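Long-range contact in lytic polysaccharide monooxygenase (Neurospora crassa, PDB 4QI8), which probably oxidises the glycosidic bonds of cellulose at a copper centre, using a reductant and molecular oxygen as an AA9 monooxygenase: residues S129-I143 with Q155-G169. Sequence-based numbering, arbitrary orientation.
Sequences SCIKSGSYLLRAEHI and QFYISCAQLSITGGG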
loop_
_atom_site.group_PDB
_atom_site.type_symbol
_atom_site.label_atom_id
_atom_site.label_comp_id
_atom_site.label_asym_id
_atom_site.label_seq_id
_atom_site.Cartn_x
_atom_site.Cartn_y
_atom_site.Cartn_z
ATOM N N SER A 129 -5.383 8.998 -14.031
ATOM C CA SER A 129 -6.542 9.555 -14.724
ATOM C C SER A 129 -7.189 8.555 -15.665
ATOM O O SER A 129 -8.382 8.653 -15.969
ATOM C CB SER A 129 -6.131 10.792 -15.530
ATOM O OG SER A 129 -5.219 10.461 -16.568
ATOM N N CYS A 130 -6.394 7.608 -16.144
ATOM C CA CYS A 130 -6.780 6.829 -17.311
ATOM C C CYS A 130 -7.432 5.489 -16.992
ATOM O O CYS A 130 -7.923 4.817 -17.900
ATOM C CB CYS A 130 -5.564 6.610 -18.218
ATOM S SG CYS A 130 -4.185 5.728 -17.411
ATOM N N ILE A 131 -7.441 5.092 -15.724
ATOM C CA ILE A 131 -7.963 3.780 -15.378
ATOM C C ILE A 131 -9.492 3.773 -15.409
ATOM O O ILE A 131 -10.138 4.818 -15.344
ATOM C CB ILE A 131 -7.422 3.284 -14.013
ATOM C CG1 ILE A 131 -7.795 4.261 -12.895
ATOM C CG2 ILE A 131 -5.912 3.097 -14.089
ATOM C CD1 ILE A 131 -7.447 3.750 -11.516
ATOM N N LYS A 132 -10.065 2.582 -15.527
ATOM C CA LYS A 132 -11.507 2.431 -15.682
ATOM C C LYS A 132 -12.248 2.748 -14.384
ATOM O O LYS A 132 -11.855 2.297 -13.317
ATOM C CB LYS A 132 -11.826 0.998 -16.113
ATOM C CG LYS A 132 -13.091 0.845 -16.944
ATOM C CD LYS A 132 -13.385 -0.615 -17.258
ATOM C CE LYS A 132 -14.884 -0.864 -17.277
ATOM N NZ LYS A 132 -15.243 -2.259 -17.651
ATOM N N SER A 133 -13.332 3.506 -14.480
ATOM C CA SER A 133 -14.169 3.776 -13.319
ATOM C C SER A 133 -14.658 2.463 -12.734
ATOM O O SER A 133 -14.808 1.467 -13.439
ATOM C CB SER A 133 -15.368 4.634 -13.704
ATOM O OG SER A 133 -16.177 3.959 -14.644
ATOM N N GLY A 134 -14.883 2.461 -11.430
ATOM C CA GLY A 134 -15.423 1.302 -10.755
ATOM C C GLY A 134 -15.071 1.339 -9.286
ATOM O O GLY A 134 -14.520 2.319 -8.800
ATOM N N SER A 135 -15.401 0.272 -8.579
ATOM C CA SER A 135 -14.980 0.132 -7.191
ATOM C C SER A 135 -13.576 -0.441 -7.140
ATOM O O SER A 135 -13.236 -1.309 -7.942
ATOM C CB SER A 135 -15.945 -0.766 -6.435
ATOM O OG SER A 135 -17.242 -0.199 -6.410
ATOM N N TYR A 136 -12.784 0.041 -6.186
ATOM C CA TYR A 136 -11.383 -0.345 -6.059
ATOM C C TYR A 136 -10.982 -0.508 -4.602
ATOM O O TYR A 136 -11.505 0.186 -3.719
ATOM C CB TYR A 136 -10.459 0.737 -6.620
ATOM C CG TYR A 136 -10.325 0.815 -8.125
ATOM C CD1 TYR A 136 -11.311 1.414 -8.907
ATOM C CD2 TYR A 136 -9.192 0.331 -8.758
ATOM C CE1 TYR A 136 -11.175 1.507 -10.281
ATOM C CE2 TYR A 136 -9.041 0.423 -10.129
ATOM C CZ TYR A 136 -10.026 1.022 -10.882
ATOM O OH TYR A 136 -9.840 1.088 -12.246
ATOM N N LEU A 137 -10.012 -1.392 -4.364
ATOM C CA LEU A 137 -9.243 -1.359 -3.140
ATOM C C LEU A 137 -7.955 -0.591 -3.387
ATOM O O LEU A 137 -7.312 -0.760 -4.432
ATOM C CB LEU A 137 -8.903 -2.771 -2.675
ATOM C CG LEU A 137 -10.116 -3.644 -2.360
ATOM C CD1 LEU A 137 -9.684 -5.070 -2.038
ATOM C CD2 LEU A 137 -10.895 -3.067 -1.201
ATOM N N LEU A 138 -7.579 0.228 -2.402
ATOM C CA LEU A 138 -6.305 0.932 -2.391
ATOM C C LEU A 138 -5.498 0.402 -1.222
ATOM O O LEU A 138 -5.871 0.602 -0.067
ATOM C CB LEU A 138 -6.516 2.436 -2.257
ATOM C CG LEU A 138 -5.252 3.283 -2.078
ATOM C CD1 LEU A 138 -4.303 3.215 -3.267
ATOM C CD2 LEU A 138 -5.649 4.714 -1.797
ATOM N N ARG A 139 -4.431 -0.325 -1.535
ATOM C CA ARG A 139 -3.558 -0.913 -0.531
ATOM C C ARG A 139 -2.406 0.038 -0.238
ATOM O O ARG A 139 -1.685 0.449 -1.146
ATOM C CB ARG A 139 -3.025 -2.262 -1.028
ATOM C CG ARG A 139 -2.010 -2.939 -0.128
ATOM C CD ARG A 139 -1.587 -4.269 -0.731
ATOM N NE ARG A 139 -0.592 -4.962 0.084
ATOM C CZ ARG A 139 0.708 -4.710 0.054
ATOM N NH1 ARG A 139 1.188 -3.798 -0.787
ATOM N NH2 ARG A 139 1.531 -5.375 0.850
ATOM N N ALA A 140 -2.239 0.355 1.046
ATOM C CA ALA A 140 -1.126 1.145 1.561
ATOM C C ALA A 140 -0.155 0.213 2.248
ATOM O O ALA A 140 -0.576 -0.642 3.025
ATOM C CB ALA A 140 -1.635 2.152 2.572
ATOM N N GLU A 141 1.136 0.399 1.997
ATOM C CA GLU A 141 2.144 -0.266 2.797
ATOM C C GLU A 141 3.332 0.635 3.044
ATOM O O GLU A 141 3.751 1.402 2.176
ATOM C CB GLU A 141 2.617 -1.590 2.191
ATOM C CG GLU A 141 3.614 -1.463 1.055
ATOM C CD GLU A 141 3.944 -2.786 0.380
ATOM O OE1 GLU A 141 4.158 -2.749 -0.853
ATOM O OE2 GLU A 141 3.928 -3.853 1.042
ATOM N N HIS A 142 3.857 0.520 4.255
ATOM C CA HIS A 142 5.178 1.002 4.562
ATOM C C HIS A 142 6.036 -0.211 4.890
ATOM O O HIS A 142 5.606 -1.091 5.644
ATOM C CB HIS A 142 5.193 1.949 5.756
ATOM C CG HIS A 142 6.520 2.592 5.913
ATOM N ND1 HIS A 142 7.350 2.364 6.991
ATOM C CD2 HIS A 142 7.209 3.374 5.051
ATOM C CE1 HIS A 142 8.485 3.007 6.789
ATOM N NE2 HIS A 142 8.428 3.617 5.619
ATOM N N ILE A 143 7.252 -0.245 4.349
ATOM C CA ILE A 143 8.163 -1.355 4.604
ATOM C C ILE A 143 9.324 -0.847 5.446
ATOM O O ILE A 143 10.197 -0.138 4.949
ATOM C CB ILE A 143 8.690 -2.000 3.298
ATOM C CG1 ILE A 143 7.548 -2.219 2.296
ATOM C CG2 ILE A 143 9.361 -3.307 3.637
ATOM C CD1 ILE A 143 7.990 -2.794 0.946
ATOM N N GLN A 155 9.558 -5.181 8.107
ATOM C CA GLN A 155 8.323 -4.916 8.846
ATOM C C GLN A 155 7.317 -4.211 7.944
ATOM O O GLN A 155 7.487 -3.040 7.601
ATOM C CB GLN A 155 8.625 -4.041 10.070
ATOM C CG GLN A 155 9.576 -4.718 11.037
ATOM C CD GLN A 155 9.902 -3.896 12.266
ATOM O OE1 GLN A 155 9.456 -2.748 12.423
ATOM N NE2 GLN A 155 10.712 -4.477 13.142
ATOM N N PHE A 156 6.257 -4.917 7.567
ATOM C CA PHE A 156 5.235 -4.353 6.684
ATOM C C PHE A 156 4.055 -3.816 7.499
ATOM O O PHE A 156 3.434 -4.548 8.279
ATOM C CB PHE A 156 4.720 -5.406 5.694
ATOM C CG PHE A 156 5.758 -5.923 4.731
ATOM C CD1 PHE A 156 6.655 -6.913 5.103
ATOM C CD2 PHE A 156 5.796 -5.447 3.432
ATOM C CE1 PHE A 156 7.585 -7.394 4.199
ATOM C CE2 PHE A 156 6.719 -5.933 2.529
ATOM C CZ PHE A 156 7.614 -6.906 2.919
ATOM N N TYR A 157 3.746 -2.537 7.297
ATOM C CA TYR A 157 2.627 -1.864 7.959
ATOM C C TYR A 157 1.614 -1.550 6.856
ATOM O O TYR A 157 1.913 -0.790 5.946
ATOM C CB TYR A 157 3.116 -0.589 8.665
ATOM C CG TYR A 157 4.159 -0.874 9.722
ATOM C CD1 TYR A 157 3.776 -1.172 11.033
ATOM C CD2 TYR A 157 5.523 -0.854 9.426
ATOM C CE1 TYR A 157 4.714 -1.446 12.008
ATOM C CE2 TYR A 157 6.467 -1.121 10.404
ATOM C CZ TYR A 157 6.056 -1.418 11.691
ATOM O OH TYR A 157 6.959 -1.698 12.692
ATOM N N ILE A 158 0.440 -2.179 6.919
ATOM C CA ILE A 158 -0.474 -2.300 5.781
ATOM C C ILE A 158 -1.907 -1.956 6.162
ATOM O O ILE A 158 -2.346 -2.287 7.271
ATOM C CB ILE A 158 -0.441 -3.755 5.242
ATOM C CG1 ILE A 158 0.933 -4.075 4.652
ATOM C CG2 ILE A 158 -1.543 -4.013 4.212
ATOM C CD1 ILE A 158 1.215 -5.575 4.567
ATOM N N SER A 159 -2.648 -1.359 5.228
ATOM C CA SER A 159 -4.107 -1.421 5.275
ATOM C C SER A 159 -4.647 -1.266 3.862
ATOM O O SER A 159 -3.904 -0.960 2.931
ATOM C CB SER A 159 -4.697 -0.336 6.189
ATOM O OG SER A 159 -4.553 0.929 5.574
ATOM N N CYS A 160 -5.964 -1.442 3.729
ATOM C CA CYS A 160 -6.654 -1.267 2.457
ATOM C C CYS A 160 -7.925 -0.450 2.599
ATOM O O CYS A 160 -8.763 -0.737 3.445
ATOM C CB CYS A 160 -7.055 -2.610 1.860
ATOM S SG CYS A 160 -5.653 -3.608 1.359
ATOM N N ALA A 161 -8.055 0.540 1.720
ATOM C CA ALA A 161 -9.225 1.403 1.649
ATOM C C ALA A 161 -10.178 0.981 0.541
ATOM O O ALA A 161 -9.757 0.459 -0.489
ATOM C CB ALA A 161 -8.794 2.842 1.433
ATOM N N GLN A 162 -11.466 1.210 0.775
ATOM C CA GLN A 162 -12.499 0.991 -0.225
ATOM C C GLN A 162 -12.834 2.301 -0.912
ATOM O O GLN A 162 -13.234 3.268 -0.255
ATOM C CB GLN A 162 -13.760 0.373 0.405
ATOM C CG GLN A 162 -13.487 -1.003 1.000
ATOM C CD GLN A 162 -14.690 -1.745 1.554
ATOM O OE1 GLN A 162 -14.530 -2.814 2.154
ATOM N NE2 GLN A 162 -15.895 -1.207 1.346
ATOM N N LEU A 163 -12.667 2.315 -2.233
ATOM C CA LEU A 163 -12.927 3.489 -3.072
ATOM C C LEU A 163 -13.947 3.195 -4.156
ATOM O O LEU A 163 -14.063 2.069 -4.640
ATOM C CB LEU A 163 -11.656 3.959 -3.790
ATOM C CG LEU A 163 -10.418 4.228 -2.948
ATOM C CD1 LEU A 163 -9.301 4.729 -3.854
ATOM C CD2 LEU A 163 -10.696 5.228 -1.828
ATOM N N SER A 164 -14.669 4.235 -4.547
ATOM C CA SER A 164 -15.439 4.248 -5.784
ATOM C C SER A 164 -14.807 5.310 -6.675
ATOM O O SER A 164 -14.926 6.500 -6.399
ATOM C CB SER A 164 -16.901 4.568 -5.504
ATOM O OG SER A 164 -17.619 4.690 -6.714
ATOM N N ILE A 165 -14.095 4.868 -7.711
ATOM C CA ILE A 165 -13.356 5.776 -8.578
ATOM C C ILE A 165 -14.243 6.137 -9.761
ATOM O O ILE A 165 -14.755 5.261 -10.458
ATOM C CB ILE A 165 -12.010 5.171 -9.032
ATOM C CG1 ILE A 165 -11.109 4.956 -7.807
ATOM C CG2 ILE A 165 -11.337 6.079 -10.057
ATOM C CD1 ILE A 165 -9.722 4.379 -8.104
ATOM N N THR A 166 -14.444 7.434 -9.957
ATOM C CA THR A 166 -15.335 7.939 -10.991
ATOM C C THR A 166 -14.565 8.672 -12.080
ATOM O O THR A 166 -13.408 9.044 -11.905
ATOM C CB THR A 166 -16.344 8.918 -10.390
ATOM O OG1 THR A 166 -15.643 10.050 -9.863
ATOM C CG2 THR A 166 -17.146 8.258 -9.278
ATOM N N GLY A 167 -15.228 8.881 -13.215
ATOM C CA GLY A 167 -14.670 9.663 -14.305
ATOM C C GLY A 167 -13.413 9.071 -14.905
ATOM O O GLY A 167 -12.457 9.789 -15.195
ATOM N N GLY A 168 -13.416 7.765 -15.116
ATOM C CA GLY A 168 -12.203 7.089 -15.531
ATOM C C GLY A 168 -11.886 7.279 -16.997
ATOM O O GLY A 168 -12.533 8.059 -17.708
ATOM N N GLY A 169 -10.857 6.565 -17.438
ATOM C CA GLY A 169 -10.495 6.490 -18.834
ATOM C C GLY A 169 -10.707 5.067 -19.282
ATOM O O GLY A 169 -11.599 4.379 -18.776
HETATM O O HOH W 1 -9.999 10.915 -16.210
HETATM O O HOH W 2 -14.060 4.591 -17.047
#
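I165 lays its CD1 methyl over one face of the Y136 ring, a CH-pi contact 3.8 Å from CD1 to the centroid and offset toward the rim; I131 CD1 meets the same methyl. With CG anti to its carbonyl carbon (chi1 -78°), the Y136 ring runs back along its own strand, where OH donates to K132 O in the carbonyl plane, on a lone pair, at 2.6 Å. A leucine in place of Y136 would probably leave K132 O without this donor and the I165 methyl without a flat surface to rest on. Beside this pair L163 CD1 packs on L138 CB at 3.9 Å. The other face of the sheet carries R139, extended from CG to NE, whose NH2 bridges to E141 OE2 (2.8 Å) from above the carboxylate plane and touches I158 CD1, while E141 OE1 is held by Y185 OH and Q77 NE2. E141 OE2 also lies at the edge of the F156 ring, 3.4 Å from CD2, and I143 CG2 covers a ring face. Ten backbone hydrogen bonds, paired from G134-I165 to H142-Y157, zip the antiparallel strands of this beta hairpin; beyond them G169 N reaches I131 O, and one water bridges S129 O and G167 O. At the far end Y157, a copper ligand, donates its OH to Q155 OE1 at 2.7 Å, probably helping to place this inferred O2-site glutamine. In the beta-sandwich, strands 76-82 and 54-57 flank the hairpin, L138 and A161 pack against Y64 of strand 61-67 in the facing sheet, and C160 is disulfide-bonded to C42.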